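Local coordinates for GTP-binding nuclear protein GSP1 (Encephalitozoon cuniculi, PDB 4DJT) that binds GDP with magnesium as a Ran-family small GTPase and probably drives protein import into the nucleus and RNA export from it, at residues A[12-18]-A[85-91]; A[28-33]-A[49-53]; A[53-57]-A[176-182]. Residue numbers count along the deposited sequence, not the author numbering.

From the N terminus, residues 12-18 form a central strand; 60-68 pairs with one edge and 85-91 with the other, in contact 1, closing a loop of 66 intervening residues. Nested inside that loop, contact 2 joins 28-33, which covers the last residue of helix 24-28 and the loop after it, to strand 46-54. The two touch where Leu16 CD1 lies 3.5 Å from Ile28 CG2. The same strand then runs into contact 3 and shares Phe53 with contact 2; here 53-57 meets 176-182, beyond the last helix 164-174. Contact 3 crosses contact 1 along the chain, with nearest atoms about 8 Å apart, and ties the C-terminal extension to the sheet.

Contact 1 (A[12-18]-A[85-91]); sequences YKICLIG and ASGAILF. Unlike the reference sequence in segment 85-91: Leu90 (reference Phe).
Ile17, Ala85 and Ile89 bury the most surface where strands 12-17 and 87-91 run parallel, their segment axes 4.5 Å apart at closest approach and crossing at -23°. The register is Ile14-Gly87, Cys15-Ala88, Leu16-Ile89 and Ile17-Leu90, CA-CA 4.6-5.0 Å. Ile17 N donates to Ile89 O (3.0 Å) and Ile17 O accepts from Phe91 N (2.9 Å). Ile89 N reaches Cys15 O (2.9 Å), and Cys15 N reaches Gly87 O (3.1 Å). At the entry end, Ser86 N bonds to Lys13 O (2.8 Å), a water joins Lys13 N (2.9 Å) to Ser86 OG (2.7 Å), and Ala85 CB packs on Cys15 SG (3.7 Å). Ile17 (chi1 p, chi2 t) sets CG1 3.6 Å from Leu90 CD1 on the face covered by helix 103-114. Ile89 (mt) lies on the other face, its CG1 3.9 Å from Ile14 CG2, under helix 164-174. Gly18 follows at phi/psi 133/161; a CB there would sit 2.5 Å from Phe91 O. In this central parallel pair of the Ras-like fold it is consistent with the first glycine of the P-loop, just ahead of GTP-binding Gly21 to Thr26. Main-chain bonds thus satisfy the facing amides and carbonyls, leaving largely apolar side-chain contacts.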
loop_
_atom_site.group_PDB
_atom_site.type_symbol
_atom_site.label_atom_id
_atom_site.label_comp_id
_atom_site.label_asym_id
_atom_site.label_seq_id
_atom_site.Cartn_x
_atom_site.Cartn_y
_atom_site.Cartn_z
ATOM N N TYR A 12 -1.072 11.089 -7.334
ATOM C CA TYR A 12 -0.083 10.042 -7.464
ATOM C C TYR A 12 -0.757 8.694 -7.425
ATOM O O TYR A 12 -1.589 8.458 -6.564
ATOM C CB TYR A 12 0.911 10.113 -6.301
ATOM C CG TYR A 12 1.530 11.476 -6.129
ATOM C CD1 TYR A 12 2.518 11.913 -6.976
ATOM C CD2 TYR A 12 1.060 12.356 -5.129
ATOM C CE1 TYR A 12 3.079 13.177 -6.841
ATOM C CE2 TYR A 12 1.625 13.609 -4.956
ATOM C CZ TYR A 12 2.628 14.020 -5.829
ATOM O OH TYR A 12 3.169 15.260 -5.644
ATOM N N LYS A 13 -0.410 7.811 -8.351
ATOM C CA LYS A 13 -0.871 6.432 -8.252
ATOM C C LYS A 13 0.040 5.649 -7.329
ATOM O O LYS A 13 1.286 5.655 -7.504
ATOM C CB LYS A 13 -0.884 5.753 -9.598
ATOM C CG LYS A 13 -1.113 4.247 -9.519
ATOM C CD LYS A 13 -1.111 3.626 -10.886
ATOM C CE LYS A 13 -1.214 2.106 -10.830
ATOM N NZ LYS A 13 -1.444 1.518 -12.183
ATOM N N ILE A 14 -0.561 4.871 -6.432
ATOM C CA ILE A 14 0.224 4.056 -5.505
ATOM C C ILE A 14 -0.291 2.622 -5.618
ATOM O O ILE A 14 -1.507 2.401 -5.551
ATOM C CB ILE A 14 0.067 4.519 -4.027
ATOM C CG1 ILE A 14 0.500 5.989 -3.836
ATOM C CG2 ILE A 14 0.770 3.545 -3.081
ATOM C CD1 ILE A 14 1.958 6.242 -4.097
ATOM N N CYS A 15 0.611 1.654 -5.717
ATOM C CA CYS A 15 0.230 0.234 -5.702
ATOM C C CYS A 15 0.400 -0.388 -4.344
ATOM O O CYS A 15 1.478 -0.278 -3.735
ATOM C CB CYS A 15 1.078 -0.576 -6.694
ATOM S SG CYS A 15 0.763 -0.114 -8.421
ATOM N N LEU A 16 -0.640 -1.073 -3.874
ATOM C CA LEU A 16 -0.478 -1.975 -2.711
ATOM C C LEU A 16 -0.029 -3.328 -3.186
ATOM O O LEU A 16 -0.655 -3.939 -4.041
ATOM C CB LEU A 16 -1.786 -2.138 -1.930
ATOM C CG LEU A 16 -2.479 -0.877 -1.533
ATOM C CD1 LEU A 16 -3.765 -1.207 -0.733
ATOM C CD2 LEU A 16 -1.540 0.038 -0.746
ATOM N N ILE A 17 1.032 -3.816 -2.593
ATOM C CA ILE A 17 1.574 -5.108 -2.948
ATOM C C ILE A 17 1.937 -5.900 -1.712
ATOM O O ILE A 17 2.032 -5.358 -0.611
ATOM C CB ILE A 17 2.790 -4.956 -3.861
ATOM C CG1 ILE A 17 3.764 -3.909 -3.339
ATOM C CG2 ILE A 17 2.315 -4.562 -5.240
ATOM C CD1 ILE A 17 5.076 -3.849 -4.150
ATOM N N GLY A 18 2.104 -7.204 -1.919
ATOM C CA GLY A 18 2.330 -8.131 -0.837
ATOM C C GLY A 18 1.448 -9.355 -0.986
ATOM O O GLY A 18 0.447 -9.334 -1.707
ATOM N N ALA A 85 2.514 3.884 -11.757
ATOM C CA ALA A 85 2.662 4.073 -10.296
ATOM C C ALA A 85 3.816 4.997 -9.993
ATOM O O ALA A 85 4.891 4.880 -10.608
ATOM C CB ALA A 85 2.875 2.752 -9.557
ATOM N N SER A 86 3.594 5.877 -9.019
ATOM C CA SER A 86 4.638 6.724 -8.468
ATOM C C SER A 86 5.295 6.084 -7.260
ATOM O O SER A 86 6.349 6.545 -6.844
ATOM C CB SER A 86 4.076 8.092 -8.063
ATOM O OG SER A 86 3.791 8.881 -9.185
ATOM N N GLY A 87 4.649 5.071 -6.659
ATOM C CA GLY A 87 5.141 4.455 -5.442
ATOM C C GLY A 87 4.379 3.206 -5.127
ATOM O O GLY A 87 3.398 2.896 -5.816
ATOM N N ALA A 88 4.833 2.487 -4.096
ATOM C CA ALA A 88 4.191 1.262 -3.642
ATOM C C ALA A 88 4.232 1.218 -2.125
ATOM O O ALA A 88 5.167 1.763 -1.480
ATOM C CB ALA A 88 4.866 0.023 -4.236
ATOM N N ILE A 89 3.219 0.577 -1.540
ATOM C CA ILE A 89 3.201 0.227 -0.154
ATOM C C ILE A 89 3.188 -1.282 -0.119
ATOM O O ILE A 89 2.297 -1.911 -0.685
ATOM C CB ILE A 89 1.971 0.799 0.637
ATOM C CG1 ILE A 89 1.905 2.311 0.495
ATOM C CG2 ILE A 89 2.064 0.426 2.120
ATOM C CD1 ILE A 89 0.646 2.957 1.072
ATOM N N LEU A 90 4.240 -1.856 0.452
ATOM C CA LEU A 90 4.463 -3.299 0.405
ATOM C C LEU A 90 4.289 -3.862 1.790
ATOM O O LEU A 90 4.946 -3.416 2.734
ATOM C CB LEU A 90 5.881 -3.584 -0.158
ATOM C CG LEU A 90 6.368 -5.038 -0.101
ATOM C CD1 LEU A 90 5.476 -5.975 -0.905
ATOM C CD2 LEU A 90 7.819 -5.109 -0.582
ATOM N N PHE A 91 3.330 -4.782 1.952
ATOM C CA PHE A 91 2.970 -5.283 3.259
ATOM C C PHE A 91 3.484 -6.696 3.443
ATOM O O PHE A 91 3.530 -7.478 2.490
ATOM C CB PHE A 91 1.460 -5.382 3.395
ATOM C CG PHE A 91 0.750 -4.068 3.289
ATOM C CD1 PHE A 91 0.270 -3.444 4.403
ATOM C CD2 PHE A 91 0.523 -3.495 2.052
ATOM C CE1 PHE A 91 -0.388 -2.204 4.311
ATOM C CE2 PHE A 91 -0.136 -2.279 1.942
ATOM C CZ PHE A 91 -0.592 -1.641 3.077
HETATM O O HOH W 1 1.509 8.338 -10.432
#

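Contact 2 (A[28-33]-A[49-53]); sequences INRVLD and HPVTF
His49 lays its imidazole (chi1 m, chi2 -87°) against the end of helix 24-28: Ile28 O lies over one ring face, with Ile28 CG2 3.6 Å from His49 CD2. Asn29 OD1 meets the ring edge at His49 CE1 (3.6 Å), although it is hydrogen-bonded to Thr190, as His49 NE2 is to Tyr194. Leaving the helix, the backbone makes an inverse gamma turn centred on Asn29 (phi/psi -81/62), with Arg30 N 2.6 Å from Ile28 O. Leu32 (mt), at positive phi (52/-131), sends CD2 to Val51 CG2 (3.9 Å). Asp33 N bonds to Pro50 O (3.3 Å), OD1 takes Thr52 N (2.9 Å), and OD2 takes Thr52 OG1 (2.7 Å). A water spans Asp33 OD1 (2.8 Å) and Thr52 O (3.0 Å). In this Ras-like fold the loop leads from the P-loop helix toward the predicted switch I, and Asp33 anchors it on strand 46-54. It lies between that strand, whose other edge pairs with strand 60-68, and the C-terminal extension, bonded to its backbone through Asn186, Glu188 and Thr190.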
loop_
_atom_site.group_PDB
_atom_site.type_symbol
_atom_site.label_atom_id
_atom_site.label_comp_id
_atom_site.label_asym_id
_atom_site.label_seq_id
_atom_site.Cartn_x
_atom_site.Cartn_y
_atom_site.Cartn_z
ATOM N N ILE A 28 -6.726 -0.515 3.130
ATOM C CA ILE A 28 -7.174 0.567 2.249
ATOM C C ILE A 28 -8.691 0.658 2.061
ATOM O O ILE A 28 -9.185 1.706 1.701
ATOM C CB ILE A 28 -6.529 0.453 0.870
ATOM C CG1 ILE A 28 -6.572 1.801 0.109
ATOM C CG2 ILE A 28 -7.145 -0.725 0.117
ATOM C CD1 ILE A 28 -5.750 2.923 0.739
ATOM N N ASN A 29 -9.419 -0.451 2.270
ATOM C CA ASN A 29 -10.808 -0.537 1.841
ATOM C C ASN A 29 -11.715 0.171 2.896
ATOM O O ASN A 29 -12.532 -0.471 3.592
ATOM C CB ASN A 29 -11.193 -1.983 1.640
ATOM C CG ASN A 29 -12.599 -2.163 1.101
ATOM O OD1 ASN A 29 -13.187 -1.251 0.506
ATOM N ND2 ASN A 29 -13.146 -3.327 1.321
ATOM N N ARG A 30 -11.454 1.472 3.026
ATOM C CA ARG A 30 -12.149 2.360 3.937
ATOM C C ARG A 30 -12.807 3.449 3.119
ATOM O O ARG A 30 -12.522 3.622 1.943
ATOM C CB ARG A 30 -11.160 2.931 4.976
ATOM C CG ARG A 30 -10.494 1.843 5.804
ATOM C CD ARG A 30 -9.345 2.386 6.673
ATOM N NE ARG A 30 -9.438 1.764 7.971
ATOM C CZ ARG A 30 -8.783 0.679 8.358
ATOM N NH1 ARG A 30 -9.000 0.188 9.577
ATOM N NH2 ARG A 30 -7.862 0.131 7.584
ATOM N N VAL A 31 -13.706 4.187 3.732
ATOM C CA VAL A 31 -14.472 5.153 2.973
ATOM C C VAL A 31 -13.574 6.177 2.287
ATOM O O VAL A 31 -13.726 6.413 1.087
ATOM C CB VAL A 31 -15.541 5.838 3.852
ATOM C CG1 VAL A 31 -16.129 7.040 3.138
ATOM C CG2 VAL A 31 -16.610 4.821 4.260
ATOM N N LEU A 32 -12.610 6.741 3.026
ATOM C CA LEU A 32 -11.645 7.718 2.437
ATOM C C LEU A 32 -12.415 8.824 1.714
ATOM O O LEU A 32 -13.308 9.399 2.322
ATOM C CB LEU A 32 -10.633 6.982 1.539
ATOM C CG LEU A 32 -9.944 5.811 2.258
ATOM C CD1 LEU A 32 -9.056 4.993 1.300
ATOM C CD2 LEU A 32 -9.107 6.311 3.458
ATOM N N ASP A 33 -12.070 9.166 0.460
ATOM C CA ASP A 33 -12.776 10.243 -0.256
ATOM C C ASP A 33 -14.218 9.886 -0.534
ATOM O O ASP A 33 -15.013 10.784 -0.819
ATOM C CB ASP A 33 -12.113 10.593 -1.589
ATOM C CG ASP A 33 -10.800 11.266 -1.421
ATOM O OD1 ASP A 33 -10.424 11.530 -0.251
ATOM O OD2 ASP A 33 -10.145 11.515 -2.452
ATOM N N HIS A 49 -8.735 3.316 -4.944
ATOM C CA HIS A 49 -9.242 4.043 -3.754
ATOM C C HIS A 49 -8.633 5.415 -3.683
ATOM O O HIS A 49 -7.475 5.553 -3.313
ATOM C CB HIS A 49 -8.856 3.275 -2.483
ATOM C CG HIS A 49 -9.477 1.916 -2.364
ATOM N ND1 HIS A 49 -10.695 1.723 -1.821
ATOM C CD2 HIS A 49 -8.984 0.647 -2.682
ATOM C CE1 HIS A 49 -10.968 0.395 -1.803
ATOM N NE2 HIS A 49 -9.924 -0.253 -2.329
ATOM N N PRO A 50 -9.376 6.448 -4.073
ATOM C CA PRO A 50 -8.830 7.807 -3.893
ATOM C C PRO A 50 -8.856 8.231 -2.443
ATOM O O PRO A 50 -9.894 8.118 -1.780
ATOM C CB PRO A 50 -9.752 8.699 -4.699
ATOM C CG PRO A 50 -10.757 7.827 -5.328
ATOM C CD PRO A 50 -10.571 6.415 -4.945
ATOM N N VAL A 51 -7.713 8.717 -1.964
ATOM C CA VAL A 51 -7.620 9.346 -0.632
ATOM C C VAL A 51 -6.881 10.708 -0.751
ATOM O O VAL A 51 -5.742 10.785 -1.244
ATOM C CB VAL A 51 -6.986 8.421 0.425
ATOM C CG1 VAL A 51 -5.567 7.976 0.026
ATOM C CG2 VAL A 51 -6.985 9.095 1.789
ATOM N N THR A 52 -7.561 11.749 -0.291
ATOM C CA THR A 52 -7.093 13.116 -0.361
ATOM C C THR A 52 -6.745 13.608 1.045
ATOM O O THR A 52 -7.508 13.428 2.002
ATOM C CB THR A 52 -8.161 14.042 -0.949
ATOM O OG1 THR A 52 -8.484 13.591 -2.273
ATOM C CG2 THR A 52 -7.625 15.512 -1.005
ATOM N N PHE A 53 -5.575 14.229 1.139
ATOM C CA PHE A 53 -5.143 14.929 2.324
ATOM C C PHE A 53 -4.895 16.388 1.952
ATOM O O PHE A 53 -4.468 16.695 0.845
ATOM C CB PHE A 53 -3.811 14.344 2.832
ATOM C CG PHE A 53 -3.869 12.898 3.202
ATOM C CD1 PHE A 53 -3.631 11.922 2.254
ATOM C CD2 PHE A 53 -4.165 12.509 4.476
ATOM C CE1 PHE A 53 -3.686 10.585 2.579
ATOM C CE2 PHE A 53 -4.188 11.151 4.825
ATOM C CZ PHE A 53 -3.933 10.201 3.870
HETATM O O HOH W 2 -9.786 11.586 2.480
#

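Contact 3 (A[53-57]-A[176-182]); sequences FLDDQ and RPDLIFV
One carboxylate oxygen, Asp56 OD1, gathers a backbone amide and a guanidinium together: it accepts from Ile180 N (3.0 Å) and Arg176 NH1 (3.0 Å), with a weak bond from Arg176 NH2 (3.2 Å). Asp56 OD2 completes the salt bridge to Arg176 NH2 (2.8 Å), with Asp56 at chi1 p and Arg176 at chi1 m, chi2 t, chi3 p. Longer charge pairs extend the network, from Arg176 NH1 to Asp55 OD2 (3.7 Å), itself hydrogen-bonded to Asn59 ND2, and within 176-182 from Arg176 NH2 to Asp178 OD1 (3.8 Å). The site is the tip of the hairpin formed by strands 46-54 and 60-68, where the chain arrives after the last G-domain helix, 164-174, and begins the C-terminal extension that distinguishes Ran from Ras. A type I turn from Arg176 to Leu179 redirects it. Then a single backbone bridge, Asp55 with Phe181 (CA-CA 4.4 Å), lies between Val182 N to Leu54 O (2.8 Å) and a weak Asp56 N to Ile180 O bond (3.1 Å). Asp55 OD1 accepts Gln57 N (2.8 Å) in an Asx turn. Farther in, Phe53 and Phe181, both chi1 m, form an offset stack with centroids 4.0 Å apart and planes at 13°.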
loop_
_atom_site.group_PDB
_atom_site.type_symbol
_atom_site.label_atom_id
_atom_site.label_comp_id
_atom_site.label_asym_id
_atom_site.label_seq_id
_atom_site.Cartn_x
_atom_site.Cartn_y
_atom_site.Cartn_z
ATOM N N PHE A 53 -5.575 14.229 1.139
ATOM C CA PHE A 53 -5.143 14.929 2.324
ATOM C C PHE A 53 -4.895 16.388 1.952
ATOM O O PHE A 53 -4.468 16.695 0.845
ATOM C CB PHE A 53 -3.811 14.344 2.832
ATOM C CG PHE A 53 -3.869 12.898 3.202
ATOM C CD1 PHE A 53 -3.631 11.922 2.254
ATOM C CD2 PHE A 53 -4.165 12.509 4.476
ATOM C CE1 PHE A 53 -3.686 10.585 2.579
ATOM C CE2 PHE A 53 -4.188 11.151 4.825
ATOM C CZ PHE A 53 -3.933 10.201 3.870
ATOM N N LEU A 54 -5.136 17.270 2.896
ATOM C CA LEU A 54 -4.703 18.671 2.772
ATOM C C LEU A 54 -3.432 18.830 3.585
ATOM O O LEU A 54 -3.335 18.348 4.730
ATOM C CB LEU A 54 -5.818 19.564 3.310
ATOM C CG LEU A 54 -5.782 21.075 3.155
ATOM C CD1 LEU A 54 -5.607 21.501 1.706
ATOM C CD2 LEU A 54 -7.104 21.618 3.698
ATOM N N ASP A 55 -2.416 19.449 2.999
ATOM C CA ASP A 55 -1.207 19.700 3.744
ATOM C C ASP A 55 -1.163 21.096 4.401
ATOM O O ASP A 55 -2.126 21.886 4.320
ATOM C CB ASP A 55 0.044 19.384 2.891
ATOM C CG ASP A 55 0.399 20.482 1.908
ATOM O OD1 ASP A 55 -0.054 21.631 2.104
ATOM O OD2 ASP A 55 1.175 20.185 0.958
ATOM N N ASP A 56 -0.076 21.328 5.123
ATOM C CA ASP A 56 0.094 22.504 5.995
ATOM C C ASP A 56 0.283 23.799 5.205
ATOM O O ASP A 56 0.317 24.900 5.791
ATOM C CB ASP A 56 1.311 22.298 6.911
ATOM C CG ASP A 56 2.604 22.101 6.134
ATOM O OD1 ASP A 56 2.800 21.012 5.564
ATOM O OD2 ASP A 56 3.464 23.010 6.135
ATOM N N GLN A 57 0.482 23.655 3.901
ATOM C CA GLN A 57 0.614 24.782 2.985
ATOM C C GLN A 57 -0.588 24.895 2.055
ATOM O O GLN A 57 -0.552 25.637 1.056
ATOM C CB GLN A 57 1.896 24.623 2.170
ATOM C CG GLN A 57 3.115 25.026 2.964
ATOM C CD GLN A 57 4.395 24.929 2.169
ATOM O OE1 GLN A 57 4.383 24.681 0.952
ATOM N NE2 GLN A 57 5.514 25.115 2.851
ATOM N N ARG A 176 9.423 18.069 0.416
ATOM C CA ARG A 176 9.308 18.862 1.622
ATOM C C ARG A 176 9.329 17.918 2.817
ATOM O O ARG A 176 8.328 17.282 3.121
ATOM C CB ARG A 176 7.993 19.645 1.675
ATOM C CG ARG A 176 7.799 20.802 0.692
ATOM C CD ARG A 176 6.430 21.475 0.949
ATOM N NE ARG A 176 6.387 21.961 2.332
ATOM C CZ ARG A 176 5.375 21.833 3.203
ATOM N NH1 ARG A 176 4.202 21.269 2.885
ATOM N NH2 ARG A 176 5.553 22.297 4.435
ATOM N N PRO A 177 10.468 17.826 3.516
ATOM C CA PRO A 177 10.551 16.848 4.616
ATOM C C PRO A 177 9.676 17.226 5.802
ATOM O O PRO A 177 9.355 16.365 6.641
ATOM C CB PRO A 177 12.044 16.891 5.019
ATOM C CG PRO A 177 12.587 18.152 4.415
ATOM C CD PRO A 177 11.774 18.430 3.198
ATOM N N ASP A 178 9.286 18.497 5.869
ATOM C CA ASP A 178 8.449 19.001 6.979
ATOM C C ASP A 178 6.972 19.101 6.640
ATOM O O ASP A 178 6.176 19.591 7.442
ATOM C CB ASP A 178 8.974 20.339 7.501
ATOM C CG ASP A 178 9.155 21.399 6.406
ATOM O OD1 ASP A 178 9.075 21.121 5.191
ATOM O OD2 ASP A 178 9.422 22.540 6.801
ATOM N N LEU A 179 6.577 18.555 5.493
ATOM C CA LEU A 179 5.186 18.541 5.117
ATOM C C LEU A 179 4.437 17.747 6.160
ATOM O O LEU A 179 4.875 16.673 6.544
ATOM C CB LEU A 179 5.011 17.917 3.725
ATOM C CG LEU A 179 3.618 17.749 3.120
ATOM C CD1 LEU A 179 3.737 17.594 1.600
ATOM C CD2 LEU A 179 2.887 16.526 3.739
ATOM N N ILE A 180 3.312 18.280 6.618
ATOM C CA ILE A 180 2.369 17.520 7.465
ATOM C C ILE A 180 0.944 17.556 6.898
ATOM O O ILE A 180 0.596 18.426 6.109
ATOM C CB ILE A 180 2.328 18.040 8.933
ATOM C CG1 ILE A 180 1.904 19.508 8.979
ATOM C CG2 ILE A 180 3.666 17.868 9.627
ATOM C CD1 ILE A 180 1.559 20.000 10.389
ATOM N N PHE A 181 0.118 16.602 7.315
ATOM C CA PHE A 181 -1.279 16.594 6.902
ATOM C C PHE A 181 -2.074 17.335 7.944
ATOM O O PHE A 181 -1.881 17.125 9.124
ATOM C CB PHE A 181 -1.840 15.163 6.742
ATOM C CG PHE A 181 -1.196 14.359 5.620
ATOM C CD1 PHE A 181 -0.736 14.967 4.470
ATOM C CD2 PHE A 181 -1.106 12.977 5.720
ATOM C CE1 PHE A 181 -0.176 14.214 3.442
ATOM C CE2 PHE A 181 -0.529 12.224 4.696
ATOM C CZ PHE A 181 -0.088 12.834 3.552
ATOM N N VAL A 182 -2.942 18.226 7.510
ATOM C CA VAL A 182 -3.763 18.991 8.452
ATOM C C VAL A 182 -5.223 18.611 8.394
ATOM O O VAL A 182 -6.040 19.243 9.029
ATOM C CB VAL A 182 -3.648 20.502 8.178
ATOM C CG1 VAL A 182 -2.182 20.905 8.186
ATOM C CG2 VAL A 182 -4.332 20.859 6.877
#